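Local coordinates for Fe-regulated protein B (Neisseria meningitidis, PDB 4AIP) that imports iron across the outer membrane as a TonB-dependent transporter, a barrel closed by a plug, probably taking up the metal as a siderophore complex, at residues 77-81 and 703-709; 89-93 and 635-639; 307-313 and 329-335; 358-364 and 384-390. All coordinates share one frame; numbering follows the deposited sequence.

Contact 1 (77-81 and 703-709); sequences KDEST and NVNLSVN
The side-chain amide of N705 donates from ND2 to the backbone carbonyl D78 O, 3.0 Å away with an N-H...O angle of 163°. The acceptor lies close to the plane of the amide, whereas the donor stands 36° above the plane of the D78 carbonyl. N705 CG lies beside its backbone N (chi1 -54°), sending the amide toward the turn. Further along the strand, T81 CG2 rests against S707, 3.1 Å from its OG. At the other end D78 CB meets N703 ND2 at 3.4 Å. The loop 77-81 belongs to the plug and strand 703-709 to the barrel wall of a TonB-dependent transporter; strand alternation puts N703, N705, S707 and N709 on the plug side. The carbonyl of D78 is presented by a type I turn from K77 to S80, closed by S80 N to K77 O at 3.1 Å. Outward, N693 ND2 donates to N705 OD1, so both ends of the amide are engaged and its rotation is fixed; D78 pairs with R188, and K695 bridges E79 and N703.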
loop_
_atom_site.group_PDB
_atom_site.type_symbol
_atom_site.label_atom_id
_atom_site.label_comp_id
_atom_site.label_asym_id
_atom_site.label_seq_id
_atom_site.Cartn_x
_atom_site.Cartn_y
_atom_site.Cartn_z
ATOM N N LYS B 77 4.443 -29.182 -0.629
ATOM C CA LYS B 77 4.199 -27.851 -0.020
ATOM C C LYS B 77 2.715 -27.376 -0.146
ATOM O O LYS B 77 2.139 -26.722 0.795
ATOM C CB LYS B 77 5.147 -26.849 -0.687
ATOM C CG LYS B 77 5.568 -25.714 0.143
ATOM C CD LYS B 77 6.390 -24.760 -0.732
ATOM C CE LYS B 77 5.390 -23.788 -1.487
ATOM N NZ LYS B 77 6.046 -23.352 -2.761
ATOM N N ASP B 78 2.065 -27.735 -1.273
ATOM C CA ASP B 78 0.664 -27.340 -1.425
ATOM C C ASP B 78 -0.256 -28.095 -0.478
ATOM O O ASP B 78 -1.426 -27.684 -0.313
ATOM C CB ASP B 78 0.148 -27.576 -2.843
ATOM C CG ASP B 78 0.671 -26.557 -3.868
ATOM O OD1 ASP B 78 1.199 -25.461 -3.498
ATOM O OD2 ASP B 78 0.530 -26.932 -5.049
ATOM N N GLU B 79 0.244 -29.197 0.121
ATOM C CA GLU B 79 -0.568 -29.963 1.071
ATOM C C GLU B 79 -0.295 -29.565 2.511
ATOM O O GLU B 79 -0.857 -30.125 3.464
ATOM C CB GLU B 79 -0.331 -31.447 0.892
ATOM C CG GLU B 79 -0.736 -31.956 -0.493
ATOM C CD GLU B 79 -0.248 -33.351 -0.766
ATOM O OE1 GLU B 79 0.438 -33.955 0.107
ATOM O OE2 GLU B 79 -0.544 -33.854 -1.875
ATOM N N SER B 80 0.620 -28.617 2.665
ATOM C CA SER B 80 1.043 -28.151 3.981
ATOM C C SER B 80 0.357 -26.838 4.288
ATOM O O SER B 80 -0.100 -26.137 3.394
ATOM C CB SER B 80 2.535 -27.898 3.964
ATOM O OG SER B 80 2.882 -27.212 5.178
ATOM N N THR B 81 0.377 -26.457 5.545
ATOM C CA THR B 81 -0.310 -25.283 6.047
ATOM C C THR B 81 0.773 -24.290 6.454
ATOM O O THR B 81 0.459 -23.171 6.860
ATOM C CB THR B 81 -1.077 -25.815 7.246
ATOM O OG1 THR B 81 -2.451 -25.354 7.269
ATOM C CG2 THR B 81 -0.396 -25.623 8.509
ATOM N N ASN B 703 -6.816 -27.865 -2.862
ATOM C CA ASN B 703 -6.259 -28.426 -1.641
ATOM C C ASN B 703 -6.889 -27.642 -0.518
ATOM O O ASN B 703 -6.880 -26.408 -0.521
ATOM C CB ASN B 703 -4.736 -28.246 -1.536
ATOM C CG ASN B 703 -3.916 -29.264 -2.384
ATOM O OD1 ASN B 703 -4.029 -30.495 -2.215
ATOM N ND2 ASN B 703 -3.030 -28.736 -3.251
ATOM N N VAL B 704 -7.459 -28.362 0.426
ATOM C CA VAL B 704 -8.001 -27.756 1.611
ATOM C C VAL B 704 -7.171 -28.388 2.693
ATOM O O VAL B 704 -7.103 -29.596 2.779
ATOM C CB VAL B 704 -9.509 -28.155 1.780
ATOM C CG1 VAL B 704 -10.084 -27.586 3.060
ATOM C CG2 VAL B 704 -10.275 -27.657 0.600
ATOM N N ASN B 705 -6.500 -27.585 3.493
ATOM C CA ASN B 705 -5.581 -28.129 4.466
ATOM C C ASN B 705 -5.913 -27.640 5.826
ATOM O O ASN B 705 -6.137 -26.420 6.025
ATOM C CB ASN B 705 -4.141 -27.677 4.169
ATOM C CG ASN B 705 -3.701 -27.998 2.751
ATOM O OD1 ASN B 705 -3.949 -29.086 2.221
ATOM N ND2 ASN B 705 -2.998 -27.071 2.156
ATOM N N LEU B 706 -5.859 -28.580 6.794
ATOM C CA LEU B 706 -6.138 -28.240 8.156
ATOM C C LEU B 706 -5.077 -28.807 9.022
ATOM O O LEU B 706 -4.723 -29.937 8.881
ATOM C CB LEU B 706 -7.508 -28.803 8.585
ATOM C CG LEU B 706 -7.813 -28.665 10.081
ATOM C CD1 LEU B 706 -8.108 -27.187 10.460
ATOM C CD2 LEU B 706 -8.952 -29.624 10.516
ATOM N N SER B 707 -4.609 -28.019 9.967
ATOM C CA SER B 707 -3.559 -28.459 10.843
ATOM C C SER B 707 -3.804 -27.887 12.217
ATOM O O SER B 707 -4.387 -26.772 12.370
ATOM C CB SER B 707 -2.208 -27.985 10.362
ATOM O OG SER B 707 -1.926 -26.715 10.956
ATOM N N VAL B 708 -3.382 -28.667 13.206
ATOM C CA VAL B 708 -3.249 -28.145 14.535
ATOM C C VAL B 708 -1.831 -28.485 15.038
ATOM O O VAL B 708 -1.495 -29.689 15.279
ATOM C CB VAL B 708 -4.228 -28.741 15.497
ATOM C CG1 VAL B 708 -4.168 -27.920 16.781
ATOM C CG2 VAL B 708 -5.659 -28.834 14.886
ATOM N N ASN B 709 -1.055 -27.404 15.208
ATOM C CA ASN B 709 0.366 -27.440 15.420
ATOM C C ASN B 709 0.558 -27.071 16.835
ATOM O O ASN B 709 -0.137 -26.190 17.370
ATOM C CB ASN B 709 1.082 -26.386 14.550
ATOM C CG ASN B 709 1.069 -26.723 13.041
ATOM O OD1 ASN B 709 0.764 -27.829 12.594
ATOM N ND2 ASN B 709 1.408 -25.736 12.261
#

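Contact 2 (89-93 and 635-639); sequences LKEEP and TWTAS
E91, T637 and P93 carry most of this contact, in which a loop of the plug domain lies against the inward side of a barrel strand, an arrangement belonging to the TonB-dependent transporter fold. Residues T635, T637 and S639 turn toward the plug. T637 sits in the middle. Its OG1 lies between the backbone N and the carbonyl carbon (chi1 64°), and from there the hydroxyl donates to E91 O at 3.0 Å. It comes in from above the carbonyl plane, 57° out of it, and so misses the lone-pair directions. The same torsion sets CG2 beside the backbone N, where it packs 3.4 Å from K90 O. Two residues on, S639 lies beside the E91 carboxylate; the modelled approach there is too tight for its details to be trusted. Around that carboxylate, R654 and K603 lie near OE1 as long, weak ion pairs. The loop itself is bent by a type I turn from L89 to E92, with E92 N bonded to L89 O at 3.1 Å, and beyond the turn P93 faces T635. There P93 CB packs 3.9 Å from T635 CG2 and 3.6 Å from T635 O. A water completes this end, donating to P93 O at a doubtfully short distance and to T635 OG1 at 3.1 Å, a hydroxyl also hydrogen-bonded to G633 O.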
loop_
_atom_site.group_PDB
_atom_site.type_symbol
_atom_site.label_atom_id
_atom_site.label_comp_id
_atom_site.label_asym_id
_atom_site.label_seq_id
_atom_site.Cartn_x
_atom_site.Cartn_y
_atom_site.Cartn_z
ATOM N N LEU B 89 10.343 -27.205 7.216
ATOM C CA LEU B 89 11.472 -28.148 7.346
ATOM C C LEU B 89 11.636 -28.754 8.800
ATOM O O LEU B 89 12.739 -29.210 9.232
ATOM C CB LEU B 89 12.777 -27.465 6.920
ATOM C CG LEU B 89 12.796 -26.574 5.699
ATOM C CD1 LEU B 89 14.152 -25.812 5.608
ATOM C CD2 LEU B 89 12.661 -27.446 4.470
ATOM N N LYS B 90 10.544 -28.766 9.553
ATOM C CA LYS B 90 10.608 -29.285 10.930
ATOM C C LYS B 90 10.837 -30.789 11.031
ATOM O O LYS B 90 11.360 -31.253 12.065
ATOM C CB LYS B 90 9.404 -28.844 11.758
ATOM C CG LYS B 90 8.081 -29.463 11.309
ATOM C CD LYS B 90 6.953 -28.893 12.142
ATOM C CE LYS B 90 7.366 -28.601 13.610
ATOM N NZ LYS B 90 6.081 -28.121 14.320
ATOM N N GLU B 91 10.497 -31.557 9.990
ATOM C CA GLU B 91 10.844 -32.992 9.981
ATOM C C GLU B 91 12.321 -33.287 9.757
ATOM O O GLU B 91 12.707 -34.477 9.698
ATOM C CB GLU B 91 9.994 -33.819 9.002
ATOM C CG GLU B 91 8.950 -34.617 9.751
ATOM C CD GLU B 91 8.354 -35.803 9.015
ATOM O OE1 GLU B 91 7.592 -35.564 8.023
ATOM O OE2 GLU B 91 8.585 -36.971 9.487
ATOM N N GLU B 92 13.148 -32.241 9.641
ATOM C CA GLU B 92 14.583 -32.388 9.316
ATOM C C GLU B 92 15.332 -32.119 10.601
ATOM O O GLU B 92 15.304 -30.960 11.077
ATOM C CB GLU B 92 14.985 -31.337 8.278
ATOM C CG GLU B 92 15.895 -31.833 7.242
ATOM C CD GLU B 92 15.282 -32.766 6.206
ATOM O OE1 GLU B 92 14.049 -32.779 5.935
ATOM O OE2 GLU B 92 16.108 -33.493 5.625
ATOM N N PRO B 93 15.989 -33.185 11.183
ATOM C CA PRO B 93 16.659 -33.101 12.498
ATOM C C PRO B 93 17.943 -32.330 12.577
ATOM O O PRO B 93 18.262 -31.779 13.646
ATOM C CB PRO B 93 16.890 -34.549 12.881
ATOM C CG PRO B 93 16.812 -35.309 11.641
ATOM C CD PRO B 93 15.873 -34.581 10.729
ATOM N N THR B 635 18.260 -34.367 18.337
ATOM C CA THR B 635 16.952 -34.057 17.836
ATOM C C THR B 635 16.376 -35.233 17.149
ATOM O O THR B 635 16.968 -35.780 16.226
ATOM C CB THR B 635 17.044 -32.859 16.875
ATOM O OG1 THR B 635 17.349 -31.682 17.636
ATOM C CG2 THR B 635 15.760 -32.617 16.110
ATOM N N TRP B 636 15.175 -35.586 17.573
ATOM C CA TRP B 636 14.428 -36.681 16.978
ATOM C C TRP B 636 13.229 -36.107 16.251
ATOM O O TRP B 636 12.549 -35.196 16.745
ATOM C CB TRP B 636 13.883 -37.613 18.087
ATOM C CG TRP B 636 14.926 -38.211 18.940
ATOM C CD1 TRP B 636 15.587 -37.615 20.007
ATOM C CD2 TRP B 636 15.442 -39.518 18.834
ATOM N NE1 TRP B 636 16.470 -38.490 20.552
ATOM C CE2 TRP B 636 16.403 -39.673 19.859
ATOM C CE3 TRP B 636 15.196 -40.582 17.968
ATOM C CZ2 TRP B 636 17.145 -40.834 20.016
ATOM C CZ3 TRP B 636 15.925 -41.780 18.156
ATOM C CH2 TRP B 636 16.877 -41.882 19.157
ATOM N N THR B 637 12.910 -36.684 15.107
ATOM C CA THR B 637 11.671 -36.296 14.450
ATOM C C THR B 637 11.043 -37.540 13.929
ATOM O O THR B 637 11.739 -38.471 13.605
ATOM C CB THR B 637 11.859 -35.338 13.244
ATOM O OG1 THR B 637 12.596 -36.023 12.230
ATOM C CG2 THR B 637 12.534 -34.076 13.654
ATOM N N ALA B 638 9.731 -37.515 13.787
ATOM C CA ALA B 638 8.998 -38.661 13.327
ATOM C C ALA B 638 7.691 -38.181 12.681
ATOM O O ALA B 638 7.119 -37.157 13.109
ATOM C CB ALA B 638 8.650 -39.595 14.551
ATOM N N SER B 639 7.173 -38.977 11.752
ATOM C CA SER B 639 5.877 -38.705 11.248
ATOM C C SER B 639 5.110 -39.972 10.890
ATOM O O SER B 639 5.703 -40.997 10.642
ATOM C CB SER B 639 5.969 -37.747 10.065
ATOM O OG SER B 639 6.207 -38.446 8.862
HETATM O O HOH W 1 18.801 -30.038 15.388
#

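Contact 3 (307-313 and 329-335); sequences TQSNTNL and NAYVLEK
Q308 extends its CG away from its own backbone N (chi1 -160°), which brings that carbon 3.7 Å from L333 CD2, the two side chains meeting at a slant. In V332 the first torsion of 49° sets CG1 between N and the carbonyl carbon, so this branch packs 4.0 Å from T311 CB on the other face of the sheet. These side-chain meetings ride on a regular antiparallel ladder, the two arms of a transmembrane hairpin of the barrel, whose segment axes approach to 4.6 Å. The hydrogen-bonded pairs are S309 with E334, T311 with V332 and L313 with A330, each joined by two backbone bonds. V332 N reaches T311 O at 2.8 Å, and L313 N reaches A330 O at 2.8 Å with an N-H...O angle of 175°. Between them, at the non-hydrogen-bonded pairs, alpha carbons add CA-H...O contacts, as from L333 CA to S309 O at 3.2 Å.

The two faces differ in company. On one, plug loops are met: Q308 meets F137, N310 and Y331 meet A124, and K335 meets S126. On the opposite face, T311 OG1 is hydrogen-bonded to H270, and T311 also packs on F193 of a second subunit. The T311 side chain is about 6 Å from a bound detergent molecule, whose pocket includes H270. Strand 307-313 is flanked by strand 264-276, and strand 329-335 by strand 355-371.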
loop_
_atom_site.group_PDB
_atom_site.type_symbol
_atom_site.label_atom_id
_atom_site.label_comp_id
_atom_site.label_asym_id
_atom_site.label_seq_id
_atom_site.Cartn_x
_atom_site.Cartn_y
_atom_site.Cartn_z
ATOM N N THR B 307 14.037 -6.198 3.685
ATOM C CA THR B 307 13.690 -6.663 2.346
ATOM C C THR B 307 14.823 -7.450 1.658
ATOM O O THR B 307 16.018 -7.113 1.780
ATOM C CB THR B 307 13.370 -5.442 1.467
ATOM O OG1 THR B 307 12.677 -4.469 2.252
ATOM C CG2 THR B 307 12.510 -5.836 0.342
ATOM N N GLN B 308 14.453 -8.450 0.876
ATOM C CA GLN B 308 15.414 -9.162 0.065
ATOM C C GLN B 308 14.860 -9.205 -1.335
ATOM O O GLN B 308 13.672 -9.604 -1.546
ATOM C CB GLN B 308 15.641 -10.586 0.588
ATOM C CG GLN B 308 16.931 -11.235 0.119
ATOM C CD GLN B 308 17.087 -12.677 0.606
ATOM O OE1 GLN B 308 16.407 -13.568 0.138
ATOM N NE2 GLN B 308 17.987 -12.897 1.537
ATOM N N SER B 309 15.697 -8.817 -2.295
ATOM C CA SER B 309 15.246 -8.694 -3.650
ATOM C C SER B 309 16.326 -9.238 -4.502
ATOM O O SER B 309 17.535 -9.072 -4.259
ATOM C CB SER B 309 15.000 -7.251 -4.106
ATOM O OG SER B 309 14.569 -6.408 -3.076
ATOM N N ASN B 310 15.894 -9.807 -5.596
ATOM C CA ASN B 310 16.817 -10.395 -6.476
ATOM C C ASN B 310 16.281 -10.243 -7.877
ATOM O O ASN B 310 15.168 -10.714 -8.165
ATOM C CB ASN B 310 16.913 -11.891 -6.151
ATOM C CG ASN B 310 18.097 -12.543 -6.853
ATOM O OD1 ASN B 310 19.067 -11.842 -7.176
ATOM N ND2 ASN B 310 18.021 -13.867 -7.115
ATOM N N THR B 311 17.048 -9.573 -8.733
ATOM C CA THR B 311 16.831 -9.732 -10.173
ATOM C C THR B 311 17.902 -10.670 -10.722
ATOM O O THR B 311 19.086 -10.477 -10.450
ATOM C CB THR B 311 16.921 -8.398 -10.953
ATOM O OG1 THR B 311 16.190 -7.367 -10.287
ATOM C CG2 THR B 311 16.343 -8.558 -12.286
ATOM N N ASN B 312 17.463 -11.671 -11.477
ATOM C CA ASN B 312 18.289 -12.801 -11.874
ATOM C C ASN B 312 18.107 -13.103 -13.337
ATOM O O ASN B 312 16.968 -13.250 -13.786
ATOM C CB ASN B 312 17.850 -14.054 -11.108
ATOM C CG ASN B 312 18.798 -15.262 -11.374
ATOM O OD1 ASN B 312 19.944 -15.261 -10.924
ATOM N ND2 ASN B 312 18.334 -16.260 -12.097
ATOM N N LEU B 313 19.215 -13.221 -14.077
ATOM C CA LEU B 313 19.164 -13.708 -15.443
ATOM C C LEU B 313 19.797 -15.084 -15.470
ATOM O O LEU B 313 20.925 -15.257 -14.965
ATOM C CB LEU B 313 19.946 -12.816 -16.366
ATOM C CG LEU B 313 19.959 -13.241 -17.855
ATOM C CD1 LEU B 313 18.590 -13.190 -18.517
ATOM C CD2 LEU B 313 20.894 -12.272 -18.623
ATOM N N ASN B 329 24.061 -17.779 -14.760
ATOM C CA ASN B 329 23.245 -17.094 -13.770
ATOM C C ASN B 329 24.042 -15.753 -13.683
ATOM O O ASN B 329 25.274 -15.770 -13.647
ATOM C CB ASN B 329 23.382 -17.919 -12.453
ATOM C CG ASN B 329 22.785 -17.273 -11.280
ATOM O OD1 ASN B 329 21.794 -16.625 -11.386
ATOM N ND2 ASN B 329 23.316 -17.512 -10.135
ATOM N N ALA B 330 23.353 -14.620 -13.722
ATOM C CA ALA B 330 23.954 -13.328 -13.332
ATOM C C ALA B 330 22.843 -12.639 -12.601
ATOM O O ALA B 330 21.704 -12.667 -13.041
ATOM C CB ALA B 330 24.386 -12.503 -14.553
ATOM N N TYR B 331 23.136 -12.032 -11.471
ATOM C CA TYR B 331 22.052 -11.553 -10.661
ATOM C C TYR B 331 22.496 -10.338 -9.920
ATOM O O TYR B 331 23.677 -10.060 -9.846
ATOM C CB TYR B 331 21.668 -12.628 -9.626
ATOM C CG TYR B 331 22.747 -13.030 -8.625
ATOM C CD1 TYR B 331 22.897 -12.343 -7.438
ATOM C CD2 TYR B 331 23.578 -14.127 -8.868
ATOM C CE1 TYR B 331 23.877 -12.700 -6.510
ATOM C CE2 TYR B 331 24.528 -14.511 -7.949
ATOM C CZ TYR B 331 24.672 -13.788 -6.782
ATOM O OH TYR B 331 25.596 -14.181 -5.889
ATOM N N VAL B 332 21.535 -9.658 -9.309
ATOM C CA VAL B 332 21.816 -8.588 -8.336
ATOM C C VAL B 332 20.860 -8.738 -7.163
ATOM O O VAL B 332 19.666 -8.717 -7.353
ATOM C CB VAL B 332 21.718 -7.173 -8.982
ATOM C CG1 VAL B 332 20.451 -7.034 -9.748
ATOM C CG2 VAL B 332 21.807 -6.071 -7.991
ATOM N N LEU B 333 21.414 -8.913 -5.962
ATOM C CA LEU B 333 20.684 -9.229 -4.769
ATOM C C LEU B 333 20.831 -8.011 -3.898
ATOM O O LEU B 333 21.964 -7.473 -3.742
ATOM C CB LEU B 333 21.381 -10.390 -4.090
ATOM C CG LEU B 333 20.674 -11.483 -3.324
ATOM C CD1 LEU B 333 21.752 -12.370 -2.750
ATOM C CD2 LEU B 333 19.801 -10.938 -2.228
ATOM N N GLU B 334 19.700 -7.582 -3.342
ATOM C CA GLU B 334 19.662 -6.419 -2.463
ATOM C C GLU B 334 19.104 -6.795 -1.157
ATOM O O GLU B 334 18.041 -7.451 -1.090
ATOM C CB GLU B 334 18.740 -5.342 -2.981
ATOM C CG GLU B 334 19.205 -4.715 -4.242
ATOM C CD GLU B 334 20.323 -3.630 -4.035
ATOM O OE1 GLU B 334 20.497 -3.102 -2.874
ATOM O OE2 GLU B 334 20.970 -3.301 -5.086
ATOM N N LYS B 335 19.799 -6.362 -0.116
ATOM C CA LYS B 335 19.298 -6.543 1.202
ATOM C C LYS B 335 19.141 -5.197 1.861
ATOM O O LYS B 335 20.086 -4.376 1.941
ATOM C CB LYS B 335 20.182 -7.431 2.009
ATOM C CG LYS B 335 19.268 -8.291 2.842
ATOM C CD LYS B 335 19.890 -9.527 3.443
ATOM C CE LYS B 335 21.316 -9.529 2.958
ATOM N NZ LYS B 335 22.035 -10.707 2.527
#

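Contact 4 (358-364 and 384-390); sequences RITTRGA and YRHQEIK
K390 reaches across to the neighbouring strand, where its NZ donates to T360 OG1 at 3.0 Å. Extended beyond CG, the lysine chain carries CD over one face of the R358 guanidinium, 3.9 Å above its plane. NZ consequently lies 3.6 Å from R358 NH2, a meeting of like charges that E334 probably eases through a weak ion pair with R358 and a weak bond with T360 OG1. On this same face E388 OE2 accepts from N436 ND2. The backbone is fully paired at R358-K390, T360-E388, R362-H386 and A364-Y384, two bonds to each pair, with R362 N to H386 O at 2.7 Å. On the other face T361 CG2 packs 3.7 Å from R385 CG, while I359 CG2 and I389 CG1 lie 4.1 Å apart. Polar ends on that face find partners elsewhere: R385 forms a salt bridge with D441, and Q387 OE1 accepts from D127 N of the plug. This antiparallel hairpin of the barrel wall is continued by strand 325-339 beside 358-364 and by strand 438-452 beside 384-390.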
loop_
_atom_site.group_PDB
_atom_site.type_symbol
_atom_site.label_atom_id
_atom_site.label_comp_id
_atom_site.label_asym_id
_atom_site.label_seq_id
_atom_site.Cartn_x
_atom_site.Cartn_y
_atom_site.Cartn_z
ATOM N N ARG B 358 21.765 -0.411 3.058
ATOM C CA ARG B 358 21.729 -1.401 1.948
ATOM C C ARG B 358 22.894 -2.320 1.879
ATOM O O ARG B 358 23.991 -1.945 2.278
ATOM C CB ARG B 358 21.618 -0.702 0.654
ATOM C CG ARG B 358 20.370 0.114 0.650
ATOM C CD ARG B 358 20.505 1.235 -0.272
ATOM N NE ARG B 358 20.804 0.634 -1.529
ATOM C CZ ARG B 358 21.053 1.283 -2.662
ATOM N NH1 ARG B 358 21.060 2.563 -2.800
ATOM N NH2 ARG B 358 21.314 0.642 -3.708
ATOM N N ILE B 359 22.650 -3.543 1.425
ATOM C CA ILE B 359 23.755 -4.398 0.982
ATOM C C ILE B 359 23.404 -4.892 -0.400
ATOM O O ILE B 359 22.330 -5.502 -0.585
ATOM C CB ILE B 359 23.957 -5.611 1.852
ATOM C CG1 ILE B 359 24.020 -5.211 3.318
ATOM C CG2 ILE B 359 25.247 -6.346 1.430
ATOM C CD1 ILE B 359 23.867 -6.405 4.276
ATOM N N THR B 360 24.320 -4.657 -1.346
ATOM C CA THR B 360 24.114 -5.056 -2.725
ATOM C C THR B 360 25.098 -6.136 -3.080
ATOM O O THR B 360 26.312 -5.971 -2.819
ATOM C CB THR B 360 24.320 -3.846 -3.718
ATOM O OG1 THR B 360 23.432 -2.778 -3.367
ATOM C CG2 THR B 360 24.080 -4.282 -5.196
ATOM N N THR B 361 24.584 -7.199 -3.701
ATOM C CA THR B 361 25.402 -8.316 -4.100
ATOM C C THR B 361 25.217 -8.572 -5.605
ATOM O O THR B 361 24.109 -8.895 -6.068
ATOM C CB THR B 361 25.046 -9.564 -3.224
ATOM O OG1 THR B 361 25.368 -9.273 -1.856
ATOM C CG2 THR B 361 25.774 -10.810 -3.667
ATOM N N ARG B 362 26.318 -8.445 -6.344
ATOM C CA ARG B 362 26.334 -8.748 -7.765
ATOM C C ARG B 362 27.049 -10.015 -8.020
ATOM O O ARG B 362 28.187 -10.182 -7.657
ATOM C CB ARG B 362 27.029 -7.673 -8.562
ATOM C CG ARG B 362 26.214 -6.359 -8.658
ATOM C CD ARG B 362 27.040 -5.245 -9.407
ATOM N NE ARG B 362 26.318 -4.003 -9.739
ATOM C CZ ARG B 362 25.232 -3.558 -9.108
ATOM N NH1 ARG B 362 24.777 -4.311 -8.237
ATOM N NH2 ARG B 362 24.560 -2.453 -9.313
ATOM N N GLY B 363 26.427 -10.935 -8.693
ATOM C CA GLY B 363 27.143 -12.150 -8.893
ATOM C C GLY B 363 26.923 -12.742 -10.242
ATOM O O GLY B 363 25.945 -12.396 -10.946
ATOM N N ALA B 364 27.800 -13.641 -10.603
ATOM C CA ALA B 364 27.542 -14.467 -11.776
ATOM C C ALA B 364 28.199 -15.805 -11.600
ATOM O O ALA B 364 29.284 -15.915 -10.991
ATOM C CB ALA B 364 28.147 -13.786 -13.041
ATOM N N TYR B 384 31.630 -15.722 -9.533
ATOM C CA TYR B 384 31.999 -14.330 -9.224
ATOM C C TYR B 384 30.924 -13.712 -8.351
ATOM O O TYR B 384 29.739 -13.837 -8.649
ATOM C CB TYR B 384 32.164 -13.500 -10.522
ATOM C CG TYR B 384 32.414 -12.030 -10.252
ATOM C CD1 TYR B 384 31.363 -11.163 -10.056
ATOM C CD2 TYR B 384 33.702 -11.513 -10.130
ATOM C CE1 TYR B 384 31.568 -9.815 -9.750
ATOM C CE2 TYR B 384 33.917 -10.158 -9.824
ATOM C CZ TYR B 384 32.832 -9.323 -9.670
ATOM O OH TYR B 384 32.942 -7.958 -9.411
ATOM N N ARG B 385 31.335 -13.039 -7.296
ATOM C CA ARG B 385 30.442 -12.303 -6.465
ATOM C C ARG B 385 31.131 -11.039 -5.922
ATOM O O ARG B 385 32.318 -11.094 -5.465
ATOM C CB ARG B 385 29.983 -13.144 -5.313
ATOM C CG ARG B 385 28.987 -12.427 -4.417
ATOM C CD ARG B 385 28.496 -13.273 -3.244
ATOM N NE ARG B 385 29.518 -13.451 -2.206
ATOM C CZ ARG B 385 29.516 -14.463 -1.344
ATOM N NH1 ARG B 385 28.523 -15.388 -1.390
ATOM N NH2 ARG B 385 30.501 -14.557 -0.448
ATOM N N HIS B 386 30.404 -9.918 -6.004
ATOM C CA HIS B 386 30.828 -8.656 -5.431
ATOM C C HIS B 386 29.750 -8.142 -4.481
ATOM O O HIS B 386 28.550 -8.134 -4.808
ATOM C CB HIS B 386 31.036 -7.643 -6.554
ATOM C CG HIS B 386 31.436 -6.274 -6.115
ATOM N ND1 HIS B 386 30.524 -5.294 -5.789
ATOM C CD2 HIS B 386 32.645 -5.668 -6.088
ATOM C CE1 HIS B 386 31.152 -4.170 -5.482
ATOM N NE2 HIS B 386 32.446 -4.371 -5.638
ATOM N N GLN B 387 30.175 -7.678 -3.322
ATOM C CA GLN B 387 29.201 -7.265 -2.328
ATOM C C GLN B 387 29.668 -5.927 -1.888
ATOM O O GLN B 387 30.877 -5.715 -1.667
ATOM C CB GLN B 387 29.204 -8.160 -1.072
ATOM C CG GLN B 387 28.767 -9.558 -1.254
ATOM C CD GLN B 387 28.825 -10.385 0.052
ATOM O OE1 GLN B 387 28.534 -11.553 0.027
ATOM N NE2 GLN B 387 29.187 -9.778 1.165
ATOM N N GLU B 388 28.703 -5.051 -1.672
ATOM C CA GLU B 388 28.996 -3.726 -1.241
ATOM C C GLU B 388 27.948 -3.326 -0.241
ATOM O O GLU B 388 26.756 -3.456 -0.494
ATOM C CB GLU B 388 28.928 -2.754 -2.435
ATOM C CG GLU B 388 29.195 -1.297 -2.050
ATOM C CD GLU B 388 29.467 -0.355 -3.232
ATOM O OE1 GLU B 388 29.501 -0.819 -4.422
ATOM O OE2 GLU B 388 29.630 0.872 -2.972
ATOM N N ILE B 389 28.395 -2.754 0.860
ATOM C CA ILE B 389 27.533 -2.299 1.889
ATOM C C ILE B 389 27.434 -0.781 1.869
ATOM O O ILE B 389 28.436 -0.092 1.954
ATOM C CB ILE B 389 28.130 -2.705 3.245
ATOM C CG1 ILE B 389 28.033 -4.200 3.461
ATOM C CG2 ILE B 389 27.441 -1.999 4.404
ATOM C CD1 ILE B 389 28.541 -4.615 4.831
ATOM N N LYS B 390 26.208 -0.264 1.861
ATOM C CA LYS B 390 26.018 1.181 1.807
ATOM C C LYS B 390 25.268 1.754 2.992
ATOM O O LYS B 390 24.043 1.606 3.092
ATOM C CB LYS B 390 25.296 1.537 0.538
ATOM C CG LYS B 390 25.777 0.727 -0.568
ATOM C CD LYS B 390 24.891 0.789 -1.752
ATOM C CE LYS B 390 25.553 -0.040 -2.835
ATOM N NZ LYS B 390 24.775 -0.229 -4.054
#

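Contacts 1 and 2 join plug loops to the inner side of the barrel and are buried; their centres lie about 17 Å apart, and both present a type I turn to alternate residues of a strand. Contacts 3 and 4 are strand pairs within the wall, only partly buried, about 9 Å apart between centres and stitched together where strand 325-339 meets 355-371, as by L333 O and T361 N at 2.6 Å. The chemistry follows the place: in contacts 1 and 2 one direct side-chain bond to a loop carbonyl is joined by outside salt bridges and, in contact 2, a water, whereas repeated backbone bonds make the wall. Contacts 1 and 4 lie on opposite sides of the chain's centre.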